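Local atomic coordinates of putative glucoamylase (Bacteroides uniformis, PDB entry 4GL3), a protein that probably hydrolyses glycosidic bonds in glucose-containing carbohydrates, acting as a glucoamylase-like glycoside hydrolase. Residues T225-R230 against P238-N242; H243-P248 against A314-G318; K291-Y296 against D320-I324; A305-D309 against D363-E369; S331-P337 against M387-Y391. All coordinates share one frame; numbering follows the deposited sequence. Where two conformers were deposited one is given.

Contact 1: T225-R230 against P238-N242; sequences TFLNGR and PLGNN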
# COMPACT_ATOMS: atom_id res chain seq x y z
N THR A 225 -19.56 4.71 5.26
CA THR A 225 -18.46 3.76 5.32
C THR A 225 -17.42 4.08 6.43
O THR A 225 -16.41 3.40 6.53
CB THR A 225 -17.72 3.72 3.96
OG1 THR A 225 -17.30 5.06 3.62
CG2 THR A 225 -18.63 3.13 2.83
N PHE A 226 -17.66 5.12 7.25
CA PHE A 226 -16.75 5.50 8.32
C PHE A 226 -17.10 4.82 9.65
O PHE A 226 -16.64 3.70 9.87
CB PHE A 226 -16.56 7.02 8.43
CG PHE A 226 -15.39 7.41 9.30
CD1 PHE A 226 -14.10 7.11 8.89
CD2 PHE A 226 -15.59 8.01 10.52
CE1 PHE A 226 -13.03 7.40 9.69
CE2 PHE A 226 -14.52 8.31 11.34
CZ PHE A 226 -13.23 8.01 10.92
N LEU A 227 -17.88 5.42 10.53
CA LEU A 227 -18.13 4.79 11.82
C LEU A 227 -18.95 3.52 11.57
O LEU A 227 -19.90 3.55 10.80
CB LEU A 227 -18.86 5.70 12.82
CG LEU A 227 -18.09 6.94 13.35
CD1 LEU A 227 -18.95 7.67 14.40
CD2 LEU A 227 -16.74 6.54 13.95
N ASN A 228 -18.52 2.41 12.17
CA ASN A 228 -19.22 1.15 12.02
C ASN A 228 -19.62 0.66 13.41
O ASN A 228 -20.75 0.87 13.86
CB ASN A 228 -18.32 0.16 11.25
CG ASN A 228 -19.03 -1.15 10.90
OD1 ASN A 228 -19.86 -1.61 11.67
ND2 ASN A 228 -18.73 -1.72 9.72
N GLY A 229 -18.69 0.06 14.13
CA GLY A 229 -19.00 -0.41 15.49
C GLY A 229 -19.90 -1.64 15.54
O GLY A 229 -20.29 -2.04 16.62
N ARG A 230 -20.25 -2.25 14.41
CA ARG A 230 -21.13 -3.44 14.49
C ARG A 230 -20.27 -4.69 14.76
O ARG A 230 -19.04 -4.67 14.67
CB ARG A 230 -21.94 -3.62 13.21
CG ARG A 230 -22.79 -2.40 12.78
CD ARG A 230 -23.38 -2.60 11.37
NE ARG A 230 -24.01 -1.41 10.84
CZ ARG A 230 -23.35 -0.39 10.31
NH1 ARG A 230 -22.03 -0.43 10.28
NH2 ARG A 230 -24.01 0.68 9.84
N PRO A 238 -14.48 -1.34 14.43
CA PRO A 238 -14.69 0.11 14.69
C PRO A 238 -15.15 0.92 13.48
O PRO A 238 -16.08 1.72 13.59
CB PRO A 238 -13.32 0.60 15.18
CG PRO A 238 -12.68 -0.64 15.79
CD PRO A 238 -13.18 -1.81 14.96
N LEU A 239 -14.51 0.67 12.34
CA LEU A 239 -14.70 1.46 11.13
C LEU A 239 -14.90 0.59 9.87
O LEU A 239 -14.50 -0.59 9.80
CB LEU A 239 -13.49 2.38 10.91
CG LEU A 239 -13.02 3.36 12.03
CD1 LEU A 239 -11.68 4.01 11.62
CD2 LEU A 239 -14.10 4.38 12.35
N GLY A 240 -15.48 1.20 8.84
CA GLY A 240 -15.44 0.61 7.50
C GLY A 240 -16.81 0.14 7.00
O GLY A 240 -17.82 0.13 7.73
N ASN A 241 -16.80 -0.27 5.73
CA ASN A 241 -17.99 -0.69 5.00
C ASN A 241 -18.80 -1.72 5.75
O ASN A 241 -18.26 -2.76 6.20
CB ASN A 241 -17.52 -1.26 3.64
CG ASN A 241 -18.64 -1.41 2.65
OD1 ASN A 241 -19.51 -2.27 2.78
ND2 ASN A 241 -18.61 -0.55 1.63
N ASN A 242 -20.10 -1.52 5.82
CA ASN A 242 -20.98 -2.47 6.51
C ASN A 242 -21.17 -3.84 5.79
O ASN A 242 -20.79 -4.88 6.33
CB ASN A 242 -22.32 -1.76 6.77
CG ASN A 242 -23.31 -2.63 7.54
OD1 ASN A 242 -22.93 -3.60 8.18
ND2 ASN A 242 -24.56 -2.24 7.53
O HOH W 1 -20.34 1.27 8.41
O HOH W 2 -26.47 -2.51 10.22
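Asn228 reaches across a beta hairpin to Gly240: Asn228 ND2 donates to Gly240 O at 2.9 Å, arriving from above the carbonyl plane and not on a lone pair. With CG anti to the backbone N (chi1 -173°), the amide is swung over the residues that follow strand 235-239. Its other end serves its own strand: Asn228 OD1 accepts from Arg230 N at 2.8 Å, closing an Asx turn, and weakly from Arg230 NH1, while ND2 also meets Tyr232 OH. With alanine at Asn228, Gly240 O would probably lose its amide donor and the Asx turn its acceptor. The Arg230 guanidinium lies flat against the Asn242 amide, planes 11° apart, with Asn242 ND2 over its rim. Since Arg230 NE and Asn242 ND2 are both donors, the pair is a stack; a water accepts from Arg230 NE at 2.8 Å, and Asn242 OD1 turns to Tyr232. Between the two backbones, Gly240 N bonds Phe226 O at 2.9 Å and Asn228 N bonds Pro238 O at 2.9 Å. On the apolar side, Leu239 CD2 sits over the centre of the Phe226 ring, a CH-pi contact of 4.0 Å to the centroid, and Trp220 and Tyr268 pack on the same ring. The hairpin thus divides its labour: apolar contact on one side; on the other, backbone bonds, a stacked guanidinium and Asn228, which spends both donor and acceptor.

Contact 2: H243-P248 against A314-G318; sequences HGKGGP and AHSPG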
# COMPACT_ATOMS: atom_id res chain seq x y z
N HIS A 243 -21.80 -3.83 4.62
CA HIS A 243 -22.09 -5.02 3.81
C HIS A 243 -20.77 -5.75 3.48
O HIS A 243 -20.72 -6.98 3.46
CB HIS A 243 -22.85 -4.59 2.52
CG HIS A 243 -23.18 -5.71 1.56
ND1 HIS A 243 -22.53 -5.89 0.35
CD2 HIS A 243 -24.12 -6.69 1.62
CE1 HIS A 243 -23.04 -6.93 -0.28
NE2 HIS A 243 -24.00 -7.44 0.47
N GLY A 244 -19.71 -4.99 3.29
CA GLY A 244 -18.41 -5.59 2.99
C GLY A 244 -17.62 -6.07 4.19
O GLY A 244 -16.49 -6.55 4.03
N LYS A 245 -18.21 -5.98 5.39
CA LYS A 245 -17.53 -6.37 6.63
C LYS A 245 -16.13 -5.76 6.71
O LYS A 245 -15.14 -6.42 7.01
CB LYS A 245 -17.46 -7.89 6.75
CG LYS A 245 -18.82 -8.57 6.53
CD LYS A 245 -18.83 -10.03 6.95
CE LYS A 245 -20.01 -10.78 6.34
NZ LYS A 245 -21.31 -10.29 6.83
N GLY A 246 -16.06 -4.48 6.44
CA GLY A 246 -14.78 -3.73 6.43
C GLY A 246 -14.22 -3.45 5.04
O GLY A 246 -13.48 -2.49 4.84
N GLY A 247 -14.61 -4.28 4.07
CA GLY A 247 -14.15 -4.13 2.71
C GLY A 247 -13.02 -5.11 2.38
O GLY A 247 -12.67 -5.98 3.16
N PRO A 248 -12.47 -4.97 1.18
CA PRO A 248 -11.25 -5.68 0.79
C PRO A 248 -10.12 -5.47 1.83
O PRO A 248 -9.93 -4.33 2.37
CB PRO A 248 -10.86 -5.06 -0.55
CG PRO A 248 -12.03 -4.20 -0.97
CD PRO A 248 -12.85 -3.89 0.24
N ALA A 314 -12.87 -6.04 -6.81
CA ALA A 314 -12.54 -5.68 -5.42
C ALA A 314 -13.18 -6.71 -4.47
O ALA A 314 -14.20 -6.46 -3.78
CB ALA A 314 -12.97 -4.24 -5.12
N HIS A 315 -12.58 -7.90 -4.44
CA HIS A 315 -13.18 -9.03 -3.69
C HIS A 315 -13.22 -8.69 -2.20
O HIS A 315 -12.32 -8.02 -1.67
CB HIS A 315 -12.42 -10.34 -3.87
CG HIS A 315 -12.08 -10.66 -5.29
ND1 HIS A 315 -10.81 -10.51 -5.80
CD2 HIS A 315 -12.85 -11.10 -6.32
CE1 HIS A 315 -10.82 -10.84 -7.08
NE2 HIS A 315 -12.05 -11.20 -7.42
N SER A 316 -14.27 -9.17 -1.53
CA SER A 316 -14.41 -8.97 -0.09
C SER A 316 -15.55 -9.86 0.39
O SER A 316 -16.24 -10.53 -0.43
CB SER A 316 -14.73 -7.47 0.21
OG SER A 316 -16.10 -7.22 -0.04
N PRO A 317 -15.82 -9.85 1.70
CA PRO A 317 -16.98 -10.65 2.12
C PRO A 317 -18.34 -10.19 1.55
O PRO A 317 -19.29 -10.95 1.62
CB PRO A 317 -16.97 -10.49 3.64
CG PRO A 317 -15.52 -10.25 3.98
CD PRO A 317 -14.98 -9.45 2.84
N GLY A 318 -18.43 -8.97 1.04
CA GLY A 318 -19.63 -8.51 0.30
C GLY A 318 -19.52 -8.59 -1.23
O GLY A 318 -20.41 -8.14 -1.93
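Gly244 to Gly247 form a type I' beta turn, closed by Gly247 N bonding Gly244 O at 2.9 Å, and its backbone runs so close to the loop 314-318 that the CA atoms of Gly244 and Gly318 are 4.2 Å apart. This is loop-to-loop packing beside helix 271-288, joined by van der Waals contact. Lys245, at positive phi within the turn, lays its aliphatic chain across Pro317: CB, CG, CD and CE all approach Pro317 CB, with Lys245 CD the nearest at 3.8 Å. The helix closes round this pair, Ile281 and Tyr285 touching Lys245 while Asn282 and Tyr285 touch Pro317. Nearer the ring nitrogen, Pro317 CD lies 3.5 Å from Gly244 O. Ser316 presents its CB to the Gly247-Pro248 peptide, Ser316 CB lying 3.5 Å from Pro248 N. Its hydroxyl is turned back between its own N and carbonyl carbon (chi1 79°), where Ser316 OG accepts from Gly318 N at 3.1 Å in an ST turn. There is little room for a side chain at Gly318, where a CB would press on Gly244 CA. At the far end, Pro248 CB rests 3.5 Å from His315 O.

Contact 3: K291-Y296 against D320-I324; sequences KGYKGY and DRGVI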
# COMPACT_ATOMS: atom_id res chain seq x y z
N LYS A 291 -20.90 -19.21 0.72
CA LYS A 291 -21.22 -19.55 -0.68
C LYS A 291 -20.74 -20.94 -1.09
O LYS A 291 -21.02 -21.40 -2.21
CB LYS A 291 -20.67 -18.50 -1.63
CG LYS A 291 -21.35 -17.15 -1.43
CD LYS A 291 -20.86 -16.08 -2.39
CE LYS A 291 -21.42 -16.28 -3.78
NZ LYS A 291 -20.97 -15.17 -4.67
N GLY A 292 -20.02 -21.61 -0.19
CA GLY A 292 -19.57 -22.99 -0.39
C GLY A 292 -18.46 -23.15 -1.43
O GLY A 292 -18.43 -24.14 -2.12
N TYR A 293 -17.55 -22.19 -1.55
CA TYR A 293 -16.45 -22.35 -2.50
C TYR A 293 -15.49 -23.46 -2.07
O TYR A 293 -15.41 -23.78 -0.89
CB TYR A 293 -15.72 -21.05 -2.66
CG TYR A 293 -16.51 -20.03 -3.43
CD1 TYR A 293 -16.88 -20.26 -4.75
CD2 TYR A 293 -16.90 -18.84 -2.84
CE1 TYR A 293 -17.60 -19.33 -5.47
CE2 TYR A 293 -17.61 -17.90 -3.56
CZ TYR A 293 -17.97 -18.16 -4.87
OH TYR A 293 -18.64 -17.22 -5.60
N LYS A 294 -14.79 -24.05 -3.03
CA LYS A 294 -13.81 -25.10 -2.73
C LYS A 294 -12.56 -24.55 -2.00
O LYS A 294 -11.98 -23.54 -2.42
CB LYS A 294 -13.40 -25.82 -4.01
CG LYS A 294 -12.43 -26.97 -3.81
CD LYS A 294 -12.45 -27.90 -5.01
CE LYS A 294 -11.18 -28.74 -5.07
NZ LYS A 294 -11.41 -30.00 -5.81
N GLY A 295 -12.19 -25.21 -0.90
CA GLY A 295 -10.93 -24.91 -0.18
C GLY A 295 -10.89 -23.73 0.78
O GLY A 295 -9.91 -23.56 1.46
N TYR A 296 -11.92 -22.91 0.85
CA TYR A 296 -11.95 -21.78 1.79
C TYR A 296 -11.86 -22.31 3.21
O TYR A 296 -12.57 -23.25 3.57
CB TYR A 296 -13.27 -21.01 1.67
CG TYR A 296 -13.35 -19.96 0.58
CD1 TYR A 296 -12.67 -20.07 -0.61
CD2 TYR A 296 -14.20 -18.89 0.74
CE1 TYR A 296 -12.78 -19.08 -1.60
CE2 TYR A 296 -14.34 -17.91 -0.24
CZ TYR A 296 -13.63 -18.00 -1.41
OH TYR A 296 -13.80 -17.02 -2.36
N ASP A 320 -17.75 -11.72 -3.00
CA ASP A 320 -16.99 -12.95 -2.93
C ASP A 320 -17.30 -13.73 -4.20
O ASP A 320 -18.42 -14.17 -4.38
CB ASP A 320 -17.42 -13.73 -1.71
CG ASP A 320 -16.69 -15.07 -1.56
OD1 ASP A 320 -15.62 -15.28 -2.17
OD2 ASP A 320 -17.22 -15.91 -0.82
N ARG A 321 -16.28 -13.90 -5.05
CA ARG A 321 -16.42 -14.51 -6.37
C ARG A 321 -15.64 -15.82 -6.49
O ARG A 321 -15.44 -16.33 -7.59
CB ARG A 321 -15.92 -13.54 -7.44
CG ARG A 321 -16.34 -12.10 -7.22
CD ARG A 321 -16.40 -11.28 -8.49
NE ARG A 321 -17.31 -10.16 -8.32
CZ ARG A 321 -17.68 -9.33 -9.28
NH1 ARG A 321 -17.24 -9.50 -10.51
NH2 ARG A 321 -18.48 -8.32 -9.00
N GLY A 322 -15.18 -16.34 -5.35
CA GLY A 322 -14.43 -17.63 -5.30
C GLY A 322 -12.91 -17.49 -5.40
O GLY A 322 -12.22 -18.50 -5.47
N VAL A 323 -12.42 -16.25 -5.40
CA VAL A 323 -11.02 -15.89 -5.62
C VAL A 323 -10.38 -15.56 -4.26
O VAL A 323 -10.85 -14.69 -3.54
CB VAL A 323 -10.91 -14.67 -6.59
CG1 VAL A 323 -9.45 -14.21 -6.77
CG2 VAL A 323 -11.58 -14.99 -7.94
N ILE A 324 -9.36 -16.32 -3.90
CA ILE A 324 -8.49 -16.04 -2.76
C ILE A 324 -7.22 -15.35 -3.30
O ILE A 324 -6.68 -15.74 -4.35
CB ILE A 324 -8.17 -17.34 -1.96
CG1 ILE A 324 -9.44 -17.92 -1.33
CG2 ILE A 324 -7.08 -17.10 -0.88
CD1 ILE A 324 -10.03 -17.22 -0.11
O HOH W 3 -18.04 -18.33 0.59
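Tyr293 and Tyr296 grip the loop 320-324 from the loop that follows helix 271-288, a loop-to-loop junction in what is probably an (alpha/alpha)6-barrel enzyme, as in other members of the six-hairpin clan. The Tyr293 side chain can be followed outward. Its CB lies over the rim of the Tyr296 ring. From CG onward the ring is laid flat on Gly322, whose CA stands 3.4 Å from the Tyr293 ring centroid and almost exactly on the ring normal, a CH-pi contact; a side chain on Gly322 would clash with CE1. Along one edge, Tyr293 CE2 comes to 3.4 Å from Asp320 OD2 in the ring plane, while Gly322 N lies over the ring face near CZ and CE2. At the tip, Tyr293 OH is 3.3 Å from Asp320 O, a hydrogen bond that is not settled, since the one hydroxyl proton has another acceptor within reach. Asp320 O has a firmer partner in Lys291 NZ at 2.8 Å, which comes in nearly along the C=O axis. Tyr296 takes the carboxylate itself: Tyr296 OH donates to the syn lone pair of Asp320 OD1 at 2.5 Å, ring and carboxylate being nearly coplanar. On the face away from Tyr293 CB, Ile324 CD1 makes a second CH-pi contact. A phenylalanine in place of Tyr296 would probably leave Asp320 OD1 without its hydroxyl donor. Asp320 OD2 bonds Tyr285 OH and also accepts from a water, 2.9 Å away, that in turn accepts from Lys291 N at 3.0 Å.

Contact 4: A305-D309 against D363-E369; sequences ASDGD and DAFNLTE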
# COMPACT_ATOMS: atom_id res chain seq x y z
N ALA A 305 -9.01 -6.94 -3.39
CA ALA A 305 -8.97 -6.61 -4.82
C ALA A 305 -7.80 -7.30 -5.51
O ALA A 305 -6.64 -7.23 -5.04
CB ALA A 305 -8.89 -5.08 -5.05
N SER A 306 -8.08 -7.91 -6.66
CA SER A 306 -7.04 -8.56 -7.44
C SER A 306 -7.58 -9.03 -8.78
O SER A 306 -8.78 -8.95 -9.04
CB SER A 306 -6.54 -9.77 -6.64
OG SER A 306 -7.51 -10.80 -6.59
N ASP A 307 -6.69 -9.63 -9.60
CA ASP A 307 -7.12 -10.39 -10.75
C ASP A 307 -8.02 -11.56 -10.30
O ASP A 307 -8.02 -11.97 -9.12
CB ASP A 307 -5.92 -10.92 -11.55
CG ASP A 307 -5.22 -9.85 -12.40
OD1 ASP A 307 -5.70 -8.68 -12.48
OD2 ASP A 307 -4.19 -10.19 -13.01
N GLY A 308 -8.80 -12.06 -11.26
CA GLY A 308 -9.75 -13.11 -11.02
C GLY A 308 -10.03 -13.89 -12.28
O GLY A 308 -9.77 -13.41 -13.37
N ASP A 309 -10.57 -15.08 -12.13
CA ASP A 309 -10.89 -15.91 -13.28
C ASP A 309 -11.89 -15.25 -14.24
O ASP A 309 -11.86 -15.55 -15.42
CB ASP A 309 -11.37 -17.29 -12.86
CG ASP A 309 -12.56 -17.24 -11.88
OD1 ASP A 309 -12.44 -16.65 -10.79
OD2 ASP A 309 -13.60 -17.84 -12.20
N ASP A 363 -0.85 -13.69 -8.35
CA ASP A 363 -1.75 -12.69 -7.78
C ASP A 363 -2.95 -13.22 -7.02
O ASP A 363 -3.38 -12.59 -6.05
CB ASP A 363 -2.27 -11.79 -8.87
CG ASP A 363 -2.85 -10.51 -8.31
OD1 ASP A 363 -2.15 -9.83 -7.48
OD2 ASP A 363 -3.96 -10.15 -8.73
N ALA A 364 -3.50 -14.33 -7.49
CA ALA A 364 -4.77 -14.85 -6.99
C ALA A 364 -5.03 -16.23 -7.57
O ALA A 364 -4.39 -16.65 -8.56
CB ALA A 364 -5.94 -13.90 -7.34
N PHE A 365 -5.98 -16.91 -6.97
CA PHE A 365 -6.41 -18.22 -7.43
C PHE A 365 -7.85 -18.49 -7.04
O PHE A 365 -8.41 -17.87 -6.12
CB PHE A 365 -5.50 -19.38 -6.92
CG PHE A 365 -5.50 -19.54 -5.42
CD1 PHE A 365 -4.67 -18.76 -4.61
CD2 PHE A 365 -6.35 -20.46 -4.80
CE1 PHE A 365 -4.68 -18.91 -3.23
CE2 PHE A 365 -6.37 -20.59 -3.44
CZ PHE A 365 -5.55 -19.81 -2.64
N ASN A 366 -8.45 -19.42 -7.77
CA ASN A 366 -9.83 -19.87 -7.55
C ASN A 366 -9.85 -21.39 -7.64
O ASN A 366 -9.87 -21.95 -8.74
CB ASN A 366 -10.76 -19.26 -8.59
CG ASN A 366 -12.23 -19.65 -8.38
OD1 ASN A 366 -12.55 -20.77 -7.94
ND2 ASN A 366 -13.13 -18.72 -8.70
N LEU A 367 -9.83 -22.07 -6.50
CA LEU A 367 -9.80 -23.54 -6.51
C LEU A 367 -11.09 -24.15 -7.07
O LEU A 367 -11.05 -25.24 -7.64
CB LEU A 367 -9.49 -24.09 -5.12
CG LEU A 367 -8.10 -23.79 -4.56
CD1 LEU A 367 -7.88 -24.53 -3.25
CD2 LEU A 367 -7.01 -24.15 -5.57
N THR A 368 -12.23 -23.45 -6.93
CA THR A 368 -13.50 -23.95 -7.47
C THR A 368 -13.43 -24.02 -8.99
O THR A 368 -13.92 -24.98 -9.55
CB THR A 368 -14.74 -23.09 -7.07
OG1 THR A 368 -14.73 -22.84 -5.65
CG2 THR A 368 -16.06 -23.80 -7.45
N GLU A 369 -12.87 -23.01 -9.66
CA GLU A 369 -12.77 -23.03 -11.14
C GLU A 369 -11.41 -23.56 -11.62
O GLU A 369 -11.11 -23.50 -12.80
CB GLU A 369 -12.98 -21.64 -11.73
CG GLU A 369 -14.20 -20.88 -11.24
CD GLU A 369 -15.51 -21.56 -11.55
OE1 GLU A 369 -15.58 -22.30 -12.55
OE2 GLU A 369 -16.48 -21.36 -10.79
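A backbone N-H and a side-chain amide, each bonded to an aspartate carboxylate, carry this mainly polar contact of Asp307 and Asp309 with Asp363 and Asn366, set where the chain leaving the short strand 305-306 passes strand 365-366. The strands do not pair with each other here. Asp307 N donates to Asp363 OD2 at 2.9 Å, meeting the oxygen nearly head-on, and Asp363 can offer it because its CG stands anti to the backbone N (chi1 -162°). That oxygen also lies 4.3 Å from Asp307 OD2, a like charge that is probably offset by the salt bridge of Asp307 with Arg44; Ser375 bonds the same carboxylate. Next to it, Ala364 CB packs 3.3 Å from Asp307 O, which also receives the hydroxyl of Ser306, itself bonded to Thr325 OG1. Each strand belongs to a two-stranded antiparallel hairpin, 305-306 with 313-314 and 365-366 with 371-372, so the contact sets one small hairpin beside another; a bound diethylene glycol lies about 5 Å from the Asp307 side chain. Further along, Asn366 ND2 donates to Asp309 OD1 at 3.0 Å, approaching from above the carboxylate plane, with amide and carboxylate 83° apart. Asn366 OD1 also accepts from Glu369 N at 2.8 Å, an Asx motif that helps to fix the amide's rotation. Glu369 CG lies 3.2 Å from Asp309 OD2, the two carboxylate planes close to parallel.

Contact 5: S331-P337 against M387-Y391; sequences SSIPYAP and MIENY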
# COMPACT_ATOMS: atom_id res chain seq x y z
N SER A 331 -0.06 -10.01 3.85
CA SER A 331 0.27 -8.66 4.26
C SER A 331 -0.34 -8.23 5.60
O SER A 331 0.02 -7.17 6.15
CB SER A 331 -0.09 -7.67 3.17
OG SER A 331 0.59 -7.99 1.96
N SER A 332 -1.27 -9.05 6.11
CA SER A 332 -1.90 -8.86 7.39
C SER A 332 -1.13 -9.56 8.52
O SER A 332 -1.62 -9.59 9.66
CB SER A 332 -3.36 -9.37 7.32
OG SER A 332 -4.20 -8.39 6.68
N ILE A 333 0.06 -10.09 8.21
CA ILE A 333 0.93 -10.79 9.16
C ILE A 333 1.17 -10.04 10.50
O ILE A 333 1.09 -10.68 11.53
CB ILE A 333 2.27 -11.30 8.50
CG1 ILE A 333 3.07 -12.21 9.47
CG2 ILE A 333 3.10 -10.14 7.94
CD1 ILE A 333 4.05 -13.16 8.77
N PRO A 334 1.38 -8.71 10.50
CA PRO A 334 1.58 -8.16 11.84
C PRO A 334 0.31 -8.15 12.66
O PRO A 334 0.37 -7.98 13.84
CB PRO A 334 2.05 -6.75 11.61
CG PRO A 334 1.70 -6.42 10.20
CD PRO A 334 1.53 -7.69 9.45
N TYR A 335 -0.83 -8.31 12.03
CA TYR A 335 -2.09 -8.22 12.75
C TYR A 335 -2.58 -9.57 13.27
O TYR A 335 -3.25 -9.59 14.28
CB TYR A 335 -3.15 -7.60 11.87
CG TYR A 335 -2.74 -6.34 11.17
CD1 TYR A 335 -2.06 -5.34 11.85
CD2 TYR A 335 -3.08 -6.11 9.83
CE1 TYR A 335 -1.71 -4.15 11.22
CE2 TYR A 335 -2.73 -4.91 9.20
CZ TYR A 335 -2.05 -3.95 9.91
OH TYR A 335 -1.74 -2.75 9.32
N ALA A 336 -2.26 -10.66 12.59
CA ALA A 336 -2.65 -12.00 13.04
C ALA A 336 -1.58 -12.98 12.59
O ALA A 336 -1.79 -13.77 11.65
CB ALA A 336 -4.01 -12.38 12.47
N PRO A 337 -0.40 -12.91 13.23
CA PRO A 337 0.77 -13.59 12.63
C PRO A 337 0.64 -15.11 12.44
O PRO A 337 1.03 -15.65 11.40
CB PRO A 337 1.95 -13.20 13.53
CG PRO A 337 1.38 -12.53 14.73
CD PRO A 337 -0.04 -12.12 14.42
N MSE A 387 5.18 -5.63 4.76
CA MSE A 387 4.44 -5.93 6.00
C MSE A 387 5.07 -7.12 6.70
O MSE A 387 5.09 -7.16 7.92
CB MSE A 387 2.93 -6.15 5.74
CG MSE A 387 2.21 -4.90 5.20
SE MSE A 387 2.24 -3.37 6.40
CE MSE A 387 0.71 -3.70 7.54
N ILE A 388 5.65 -8.06 5.94
CA ILE A 388 6.44 -9.11 6.56
C ILE A 388 7.56 -8.43 7.32
O ILE A 388 7.79 -8.74 8.49
CB ILE A 388 7.00 -10.15 5.55
CG1 ILE A 388 5.87 -11.08 5.05
CG2 ILE A 388 8.16 -10.97 6.17
CD1 ILE A 388 6.26 -11.93 3.83
N GLU A 389 8.23 -7.46 6.71
CA GLU A 389 9.33 -6.84 7.45
C GLU A 389 8.85 -6.07 8.71
O GLU A 389 9.51 -6.13 9.76
CB GLU A 389 10.16 -5.89 6.57
CG GLU A 389 11.45 -5.45 7.21
CD GLU A 389 12.34 -6.64 7.56
OE1 GLU A 389 12.38 -7.57 6.71
OE2 GLU A 389 12.97 -6.64 8.65
N ASN A 390 7.77 -5.31 8.58
CA ASN A 390 7.20 -4.65 9.74
C ASN A 390 6.90 -5.63 10.88
O ASN A 390 7.21 -5.34 12.04
CB ASN A 390 5.95 -3.85 9.38
CG ASN A 390 6.28 -2.51 8.76
OD1 ASN A 390 7.36 -1.95 9.05
ND2 ASN A 390 5.36 -1.96 7.91
N TYR A 391 6.31 -6.77 10.56
CA TYR A 391 6.14 -7.84 11.57
C TYR A 391 7.46 -8.28 12.16
O TYR A 391 7.56 -8.45 13.36
CB TYR A 391 5.44 -9.06 10.96
CG TYR A 391 5.50 -10.31 11.81
CD1 TYR A 391 4.87 -10.34 13.06
CD2 TYR A 391 6.20 -11.43 11.40
CE1 TYR A 391 4.91 -11.47 13.85
CE2 TYR A 391 6.23 -12.58 12.19
CZ TYR A 391 5.58 -12.56 13.41
OH TYR A 391 5.61 -13.64 14.21
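Ser332 O is gripped by two backbone donors, Tyr335 N at 2.8 Å and Ala336 N at 3.2 Å, and the tight bend they hold brings Ile333, Pro334, Tyr335 and Pro337 up to helix 378-393. This bend links helix 326-331 to helix 337-349, with Ala336 at the N-cap of the latter, so the contact is a helix-to-helix connection packed against a third helix. Met387, a selenomethionine, curls round the bend: its chain, folded at chi2 and chi3, starts with CB 3.1 Å from Ser331 O and ends with the methyl between two side chains. There Met387 CE is 3.9 Å from Pro334 CG and 3.6 Å from Tyr335 CZ, while the Tyr335 hydroxyl bonds Thr252 O. Ile333 packs on the helix between Met387 and Tyr391. Its CG1 branch, anti to the backbone N (chi1 -171°), lies over one face of the Tyr391 ring toward the rim, a CH-pi contact 4.1 Å from the centroid, and its CG2 branch touches the helix backbone at Ile388 CA. Tyr391 crosses Ile333 at about a right angle and Pro337 likewise, Pro337 CB coming to 3.4 Å from Tyr391 CE1. Met19 of helix 15-27 touches both Ile333 and Tyr391, and Met344 of helix 337-349 touches Ile333 and Ile388. Chemically, the two segments adhere mainly by shape and apolar contact; several of their polar groups bond within the bend, within the helix or to neighbours, as Tyr335 OH does to Thr252 and Ser331 OG to Thr327.

Overall arrangement
All five contacts belong to the glucoamylase family region, and four form a continuous chain of touching patches. Contact 1, the hairpin 227-239, runs straight into contact 2, whose centre is 12 Å away; contacts 2, 3 and 4 then cross along the sequence, their segments alternating, and touch in space. Contacts 3 and 4 are nearest, 9 Å between centres, joined by a probable hydrogen bond from Ile324 N to Phe365 O. Contact 5 stands apart, 20 to 23 Å from the others by centres, nearer the middle of the chain, on helix 378-393. Loops and short hairpins between the helices are thus knitted to one another on one side of the molecule, while contact 5 ties the loop between two helices to the helical core.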